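Local structure of hypothetical protein (Rhodococcus sp., 2OV9) at residues B[104-118]-B[137-149]. The protein probably hydrolyses long- and medium-chain acyl-coenzyme A thioesters to free fatty acids and coenzyme A, as a member of the hot-dog thioesterase superfamily. Residues are numbered along the deposited sequence; the frame is centred on the assembly and turned at random.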
ATOM      1  N   LEU B 104      -4.634 -15.645   3.335  1.00 34.64           N
ATOM      2  CA  LEU B 104      -3.540 -16.352   4.009  1.00 35.25           C
ATOM      3  C   LEU B 104      -4.021 -17.564   4.792  1.00 35.44           C
ATOM      4  O   LEU B 104      -5.102 -17.535   5.412  1.00 34.95           O
ATOM      5  CB  LEU B 104      -2.779 -15.416   4.959  1.00 34.52           C
ATOM      6  CG  LEU B 104      -2.159 -14.176   4.338  1.00 36.91           C
ATOM      7  CD1 LEU B 104      -1.822 -13.151   5.464  1.00 35.76           C
ATOM      8  CD2 LEU B 104      -0.944 -14.564   3.499  1.00 34.41           C
ATOM      9  N   GLU B 105      -3.208 -18.623   4.763  1.00 34.94           N
ATOM     10  CA  GLU B 105      -3.480 -19.777   5.603  1.00 35.48           C
ATOM     11  C   GLU B 105      -2.338 -20.050   6.562  1.00 34.62           C
ATOM     12  O   GLU B 105      -1.197 -19.693   6.294  1.00 32.92           O
ATOM     13  CB  GLU B 105      -3.826 -21.010   4.775  1.00 36.65           C
ATOM     14  CG  GLU B 105      -2.742 -21.473   3.877  1.00 40.23           C
ATOM     15  CD  GLU B 105      -3.228 -22.533   2.883  1.00 46.36           C
ATOM     16  OE1 GLU B 105      -4.341 -23.097   3.055  1.00 49.02           O
ATOM     17  OE2 GLU B 105      -2.494 -22.793   1.912  1.00 49.63           O
ATOM     18  N   GLY B 106      -2.671 -20.638   7.708  1.00 34.37           N
ATOM     19  CA  GLY B 106      -1.646 -21.081   8.647  1.00 34.76           C
ATOM     20  C   GLY B 106      -1.304 -22.541   8.402  1.00 35.33           C
ATOM     21  O   GLY B 106      -2.199 -23.369   8.163  1.00 34.48           O
ATOM     22  N   LEU B 107      -0.011 -22.857   8.456  1.00 35.64           N
ATOM     23  CA  LEU B 107       0.446 -24.224   8.252  1.00 37.04           C
ATOM     24  C   LEU B 107       0.974 -24.840   9.563  1.00 36.95           C
ATOM     25  O   LEU B 107       1.274 -24.115  10.529  1.00 37.01           O
ATOM     26  CB  LEU B 107       1.501 -24.285   7.140  1.00 37.76           C
ATOM     27  CG  LEU B 107       1.248 -23.554   5.820  1.00 39.66           C
ATOM     28  CD1 LEU B 107       2.478 -23.733   4.901  1.00 42.61           C
ATOM     29  CD2 LEU B 107      -0.037 -24.074   5.125  1.00 42.37           C
ATOM     30  N   SER B 108       1.087 -26.171   9.581  1.00 37.10           N
ATOM     31  CA  SER B 108       1.420 -26.938  10.800  1.00 37.66           C
ATOM     32  C   SER B 108       2.766 -26.567  11.419  1.00 37.45           C
ATOM     33  O   SER B 108       2.939 -26.652  12.634  1.00 38.03           O
ATOM     34  CB  SER B 108       1.369 -28.455  10.528  1.00 37.51           C
ATOM     35  OG  SER B 108       2.047 -28.778   9.310  1.00 39.26           O
ATOM     36  N   ASP B 109       3.707 -26.138  10.588  1.00 37.63           N
ATOM     37  CA  ASP B 109       5.059 -25.839  11.052  1.00 37.55           C
ATOM     38  C   ASP B 109       5.219 -24.433  11.650  1.00 37.49           C
ATOM     39  O   ASP B 109       6.317 -24.046  12.057  1.00 37.68           O
ATOM     40  CB  ASP B 109       6.055 -26.050   9.910  1.00 38.36           C
ATOM     41  CG  ASP B 109       5.875 -25.053   8.764  1.00 39.86           C
ATOM     42  OD1 ASP B 109       4.978 -24.178   8.793  1.00 42.24           O
ATOM     43  OD2 ASP B 109       6.661 -25.134   7.811  1.00 44.85           O
ATOM     44  N   GLY B 110       4.127 -23.676  11.700  1.00 36.85           N
ATOM     45  CA  GLY B 110       4.150 -22.304  12.217  1.00 36.58           C
ATOM     46  C   GLY B 110       4.170 -21.256  11.117  1.00 36.60           C
ATOM     47  O   GLY B 110       3.943 -20.077  11.372  1.00 36.64           O
ATOM     48  N   SER B 111       4.462 -21.660   9.885  1.00 37.32           N
ATOM     49  CA  SER B 111       4.479 -20.673   8.810  1.00 37.19           C
ATOM     50  C   SER B 111       3.041 -20.292   8.413  1.00 37.42           C
ATOM     51  O   SER B 111       2.072 -21.018   8.719  1.00 37.04           O
ATOM     52  CB  SER B 111       5.311 -21.150   7.609  1.00 37.76           C
ATOM     53  OG  SER B 111       4.750 -22.284   6.971  1.00 38.80           O
ATOM     54  N   VAL B 112       2.931 -19.146   7.753  1.00 36.27           N
ATOM     55  CA  VAL B 112       1.705 -18.618   7.174  1.00 36.79           C
ATOM     56  C   VAL B 112       2.019 -18.463   5.684  1.00 36.39           C
ATOM     57  O   VAL B 112       3.147 -18.119   5.323  1.00 36.49           O
ATOM     58  CB  VAL B 112       1.383 -17.256   7.864  1.00 37.54           C
ATOM     59  CG1 VAL B 112       0.607 -16.305   6.990  1.00 41.62           C
ATOM     60  CG2 VAL B 112       0.682 -17.503   9.220  1.00 36.14           C
ATOM     61  N   ARG B 113       1.047 -18.735   4.821  1.00 35.27           N
ATOM     62  CA  ARG B 113       1.279 -18.723   3.376  1.00 36.45           C
ATOM     63  C   ARG B 113       0.058 -18.239   2.598  1.00 35.92           C
ATOM     64  O   ARG B 113      -1.081 -18.551   2.956  1.00 35.64           O
ATOM     65  CB  ARG B 113       1.622 -20.146   2.894  1.00 35.09           C
ATOM     66  CG  ARG B 113       1.904 -20.263   1.397  1.00 38.01           C
ATOM     67  CD  ARG B 113       2.143 -21.727   1.012  1.00 38.45           C
ATOM     68  NE  ARG B 113       1.943 -21.984  -0.421  1.00 45.78           N
ATOM     69  CZ  ARG B 113       2.935 -22.202  -1.272  1.00 47.13           C
ATOM     70  NH1 ARG B 113       4.188 -22.177  -0.823  1.00 51.76           N
ATOM     71  NH2 ARG B 113       2.692 -22.453  -2.556  1.00 46.28           N
ATOM     72  N   GLY B 114       0.301 -17.513   1.511  1.00 35.61           N
ATOM     73  CA  GLY B 114      -0.756 -17.220   0.549  1.00 35.75           C
ATOM     74  C   GLY B 114      -0.131 -16.923  -0.800  1.00 35.97           C
ATOM     75  O   GLY B 114       1.089 -16.752  -0.901  1.00 35.02           O
ATOM     76  N   THR B 115      -0.968 -16.880  -1.827  1.00 35.13           N
ATOM     77  CA  THR B 115      -0.536 -16.561  -3.180  1.00 35.79           C
ATOM     78  C   THR B 115      -1.418 -15.441  -3.689  1.00 35.15           C
ATOM     79  O   THR B 115      -2.643 -15.482  -3.521  1.00 33.49           O
ATOM     80  CB  THR B 115      -0.701 -17.790  -4.076  1.00 36.25           C
ATOM     81  OG1 THR B 115       0.115 -18.842  -3.544  1.00 39.30           O
ATOM     82  CG2 THR B 115      -0.243 -17.510  -5.485  1.00 38.03           C
ATOM     83  N   VAL B 116      -0.796 -14.452  -4.324  1.00 34.53           N
ATOM     84  CA  VAL B 116      -1.517 -13.296  -4.845  1.00 34.52           C
ATOM     85  C   VAL B 116      -0.968 -12.940  -6.222  1.00 33.76           C
ATOM     86  O   VAL B 116       0.233 -12.960  -6.432  1.00 33.28           O
ATOM     87  CB  VAL B 116      -1.361 -12.082  -3.878  1.00 33.86           C
ATOM     88  CG1 VAL B 116       0.094 -11.586  -3.836  1.00 35.72           C
ATOM     89  CG2 VAL B 116      -2.326 -10.929  -4.267  1.00 35.47           C
ATOM     90  N   THR B 117      -1.858 -12.614  -7.147  1.00 34.03           N
ATOM     91  CA  THR B 117      -1.466 -12.137  -8.455  1.00 32.84           C
ATOM     92  C   THR B 117      -1.754 -10.630  -8.443  1.00 33.05           C
ATOM     93  O   THR B 117      -2.903 -10.226  -8.286  1.00 32.82           O
ATOM     94  CB  THR B 117      -2.277 -12.845  -9.539  1.00 32.30           C
ATOM     95  OG1 THR B 117      -1.907 -14.225  -9.545  1.00 31.40           O
ATOM     96  CG2 THR B 117      -1.972 -12.248 -10.898  1.00 31.90           C
ATOM     97  N   LEU B 118      -0.717  -9.803  -8.570  1.00 33.19           N
ATOM     98  CA  LEU B 118      -0.899  -8.356  -8.429  1.00 33.39           C
ATOM     99  C   LEU B 118      -1.061  -7.618  -9.743  1.00 33.61           C
ATOM    100  O   LEU B 118      -0.542  -8.032 -10.772  1.00 34.04           O
ATOM    101  CB  LEU B 118       0.237  -7.735  -7.596  1.00 32.96           C
ATOM    102  CG  LEU B 118       0.348  -8.137  -6.133  1.00 34.43           C
ATOM    103  CD1 LEU B 118       1.705  -7.714  -5.553  1.00 33.03           C
ATOM    104  CD2 LEU B 118      -0.790  -7.532  -5.285  1.00 33.63           C
ATOM    105  N   LEU B 137       3.208  -5.751   1.951  1.00 34.45           N
ATOM    106  CA  LEU B 137       2.646  -7.108   2.021  1.00 35.06           C
ATOM    107  C   LEU B 137       3.413  -7.934   3.041  1.00 35.44           C
ATOM    108  O   LEU B 137       2.805  -8.603   3.887  1.00 36.31           O
ATOM    109  CB  LEU B 137       2.679  -7.830   0.650  1.00 35.79           C
ATOM    110  CG  LEU B 137       1.972  -7.173  -0.543  1.00 37.74           C
ATOM    111  CD1 LEU B 137       1.853  -8.128  -1.748  1.00 40.01           C
ATOM    112  CD2 LEU B 137       0.632  -6.676  -0.125  1.00 37.89           C
ATOM    113  N   LEU B 138       4.740  -7.870   2.973  1.00 35.21           N
ATOM    114  CA  LEU B 138       5.609  -8.684   3.866  1.00 34.91           C
ATOM    115  C   LEU B 138       5.446  -8.253   5.329  1.00 35.06           C
ATOM    116  O   LEU B 138       5.362  -9.089   6.224  1.00 34.70           O
ATOM    117  CB  LEU B 138       7.091  -8.640   3.431  1.00 34.39           C
ATOM    118  CG  LEU B 138       7.401  -9.578   2.241  1.00 34.73           C
ATOM    119  CD1 LEU B 138       8.770  -9.302   1.679  1.00 33.92           C
ATOM    120  CD2 LEU B 138       7.319 -11.025   2.663  1.00 35.55           C
ATOM    121  N   ASP B 139       5.391  -6.948   5.570  1.00 34.98           N
ATOM    122  CA  ASP B 139       5.136  -6.470   6.920  1.00 34.37           C
ATOM    123  C   ASP B 139       3.878  -7.149   7.503  1.00 34.63           C
ATOM    124  O   ASP B 139       3.919  -7.759   8.590  1.00 33.43           O
ATOM    125  CB  ASP B 139       4.978  -4.946   6.917  1.00 34.75           C
ATOM    126  CG  ASP B 139       4.666  -4.395   8.288  1.00 38.29           C
ATOM    127  OD1 ASP B 139       5.592  -4.252   9.093  1.00 42.16           O
ATOM    128  OD2 ASP B 139       3.493  -4.117   8.578  1.00 41.60           O
ATOM    129  N   HIS B 140       2.763  -7.038   6.782  1.00 33.70           N
ATOM    130  CA  HIS B 140       1.520  -7.654   7.215  1.00 33.56           C
ATOM    131  C   HIS B 140       1.593  -9.161   7.426  1.00 33.47           C
ATOM    132  O   HIS B 140       1.099  -9.676   8.429  1.00 33.24           O
ATOM    133  CB  HIS B 140       0.372  -7.380   6.241  1.00 33.21           C
ATOM    134  CG  HIS B 140      -0.960  -7.660   6.852  1.00 31.63           C
ATOM    135  ND1 HIS B 140      -1.551  -6.796   7.748  1.00 31.66           N
ATOM    136  CD2 HIS B 140      -1.762  -8.750   6.789  1.00 31.69           C
ATOM    137  CE1 HIS B 140      -2.686  -7.320   8.179  1.00 31.93           C
ATOM    138  NE2 HIS B 140      -2.847  -8.498   7.599  1.00 31.74           N
ATOM    139  N   VAL B 141       2.161  -9.878   6.461  1.00 33.82           N
ATOM    140  CA  VAL B 141       2.366 -11.313   6.628  1.00 34.59           C
ATOM    141  C   VAL B 141       3.110 -11.677   7.913  1.00 34.61           C
ATOM    142  O   VAL B 141       2.755 -12.671   8.563  1.00 33.97           O
ATOM    143  CB  VAL B 141       3.080 -11.933   5.401  1.00 34.60           C
ATOM    144  CG1 VAL B 141       3.292 -13.418   5.614  1.00 36.95           C
ATOM    145  CG2 VAL B 141       2.195 -11.732   4.188  1.00 35.21           C
ATOM    146  N   LEU B 142       4.148 -10.902   8.264  1.00 34.41           N
ATOM    147  CA  LEU B 142       4.877 -11.139   9.528  1.00 34.26           C
ATOM    148  C   LEU B 142       3.949 -10.975  10.731  1.00 34.38           C
ATOM    149  O   LEU B 142       4.028 -11.748  11.685  1.00 34.00           O
ATOM    150  CB  LEU B 142       6.097 -10.194   9.694  1.00 34.46           C
ATOM    151  CG  LEU B 142       7.205 -10.273   8.628  1.00 33.86           C
ATOM    152  CD1 LEU B 142       8.388  -9.428   9.060  1.00 34.12           C
ATOM    153  CD2 LEU B 142       7.615 -11.717   8.413  1.00 31.81           C
ATOM    154  N   GLY B 143       3.076  -9.969  10.682  1.00 34.02           N
ATOM    155  CA  GLY B 143       2.045  -9.798  11.725  1.00 33.82           C
ATOM    156  C   GLY B 143       1.131 -11.001  11.866  1.00 33.82           C
ATOM    157  O   GLY B 143       0.797 -11.430  12.967  1.00 33.91           O
ATOM    158  N   VAL B 144       0.714 -11.547  10.735  1.00 33.43           N
ATOM    159  CA  VAL B 144      -0.152 -12.701  10.734  1.00 32.97           C
ATOM    160  C   VAL B 144       0.612 -13.925  11.217  1.00 33.42           C
ATOM    161  O   VAL B 144       0.062 -14.738  11.965  1.00 33.32           O
ATOM    162  CB  VAL B 144      -0.735 -12.956   9.325  1.00 33.17           C
ATOM    163  CG1 VAL B 144      -1.576 -14.220   9.306  1.00 31.99           C
ATOM    164  CG2 VAL B 144      -1.571 -11.760   8.868  1.00 32.32           C
ATOM    165  N   ALA B 145       1.866 -14.077  10.777  1.00 32.70           N
ATOM    166  CA  ALA B 145       2.707 -15.192  11.244  1.00 32.75           C
ATOM    167  C   ALA B 145       2.881 -15.131  12.743  1.00 32.36           C
ATOM    168  O   ALA B 145       2.844 -16.149  13.426  1.00 32.99           O
ATOM    169  CB  ALA B 145       4.052 -15.205  10.548  1.00 30.98           C
ATOM    170  N   ASN B 146       3.052 -13.936  13.285  1.00 33.55           N
ATOM    171  CA  ASN B 146       3.098 -13.820  14.728  1.00 33.82           C
ATOM    172  C   ASN B 146       1.798 -14.235  15.419  1.00 34.44           C
ATOM    173  O   ASN B 146       1.845 -14.904  16.450  1.00 35.46           O
ATOM    174  CB  ASN B 146       3.493 -12.399  15.154  1.00 34.61           C
ATOM    175  CG  ASN B 146       4.947 -12.066  14.831  1.00 34.60           C
ATOM    176  OD1 ASN B 146       5.768 -12.952  14.656  1.00 34.29           O
ATOM    177  ND2 ASN B 146       5.275 -10.777  14.812  1.00 36.14           N
ATOM    178  N   ALA B 147       0.645 -13.822  14.887  1.00 34.76           N
ATOM    179  CA  ALA B 147      -0.645 -14.249  15.463  1.00 35.01           C
ATOM    180  C   ALA B 147      -0.750 -15.774  15.460  1.00 35.04           C
ATOM    181  O   ALA B 147      -1.110 -16.383  16.462  1.00 35.56           O
ATOM    182  CB  ALA B 147      -1.817 -13.650  14.689  1.00 35.62           C
ATOM    183  N   TRP B 148      -0.425 -16.374  14.322  1.00 34.13           N
ATOM    184  CA  TRP B 148      -0.530 -17.811  14.114  1.00 34.00           C
ATOM    185  C   TRP B 148       0.444 -18.581  14.995  1.00 34.51           C
ATOM    186  O   TRP B 148       0.204 -19.753  15.365  1.00 34.66           O
ATOM    187  CB  TRP B 148      -0.319 -18.121  12.628  1.00 33.36           C
ATOM    188  CG  TRP B 148      -0.323 -19.580  12.241  1.00 34.62           C
ATOM    189  CD1 TRP B 148       0.735 -20.294  11.723  1.00 34.83           C
ATOM    190  CD2 TRP B 148      -1.440 -20.497  12.281  1.00 34.53           C
ATOM    191  NE1 TRP B 148       0.345 -21.594  11.448  1.00 32.71           N
ATOM    192  CE2 TRP B 148      -0.976 -21.748  11.788  1.00 32.14           C
ATOM    193  CE3 TRP B 148      -2.773 -20.393  12.708  1.00 32.89           C
ATOM    194  CZ2 TRP B 148      -1.804 -22.871  11.695  1.00 34.33           C
ATOM    195  CZ3 TRP B 148      -3.601 -21.521  12.616  1.00 33.79           C
ATOM    196  CH2 TRP B 148      -3.109 -22.743  12.115  1.00 33.91           C
ATOM    197  N   GLY B 149       1.538 -17.924  15.352  1.00 35.84           N
ATOM    198  CA  GLY B 149       2.501 -18.491  16.290  1.00 36.64           C
ATOM    199  C   GLY B 149       2.127 -18.202  17.740  1.00 38.02           C
ATOM    200  O   GLY B 149       2.888 -18.508  18.637  1.00 37.89           O
TER
HETATM  201  O   HOH W   1       4.740 -18.206  13.084  1.00 31.63           O
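W148, in the last turn of helix 131-148, donates from NE1 to the carbonyl O of L107, 2.8 Å away, in the hydrogen bond that joins the two segments directly. The N-H...O angle is 152° and the acceptor lies practically in the indole plane. L107 O also takes G110 N of the type I turn L107-G110, the two donors approaching from opposite faces of the carbonyl. With CG anti to the backbone N (chi1 177°), the indole reaches from the helix to lie against the turn end of the hairpin formed by strands 105-106 and 112-117. A water donates to both G110 O (2.7 Å) and A145 O (2.8 Å), a second polar bridge. Just past the turn, S111 gives both its N and its OG to D109 OD1, the N closing an Asx turn.

One indole face carries a CH-pi contact: G106 CA stands 3.3 Å from W148 CE2, where a side chain on G106 would collide with the ring. Were W148 an alanine, L107 O would keep the bond from G110 N but would probably lose its indole donor, and the CA of G106 would lose the ring face it packs on.

The apolar contacts run along the helix. V112 directs CG2 at W148 CB (3.6 Å) and CG1 at V144 CG1 (3.8 Å), while L104 CD1 meets V144 CG2 at 3.7 Å. Farther along, L118 and L137 touch tip to tip through their CD1 methyls.

The axes of helix 137-148 and strand 112-117 come within 8.7 Å, their N-to-C directions at 140°, consistent with the hot-dog fold, whose sheet wraps a central helix. The chemistry implies an aliphatic interface anchored at the helix C-terminal end by indole and water.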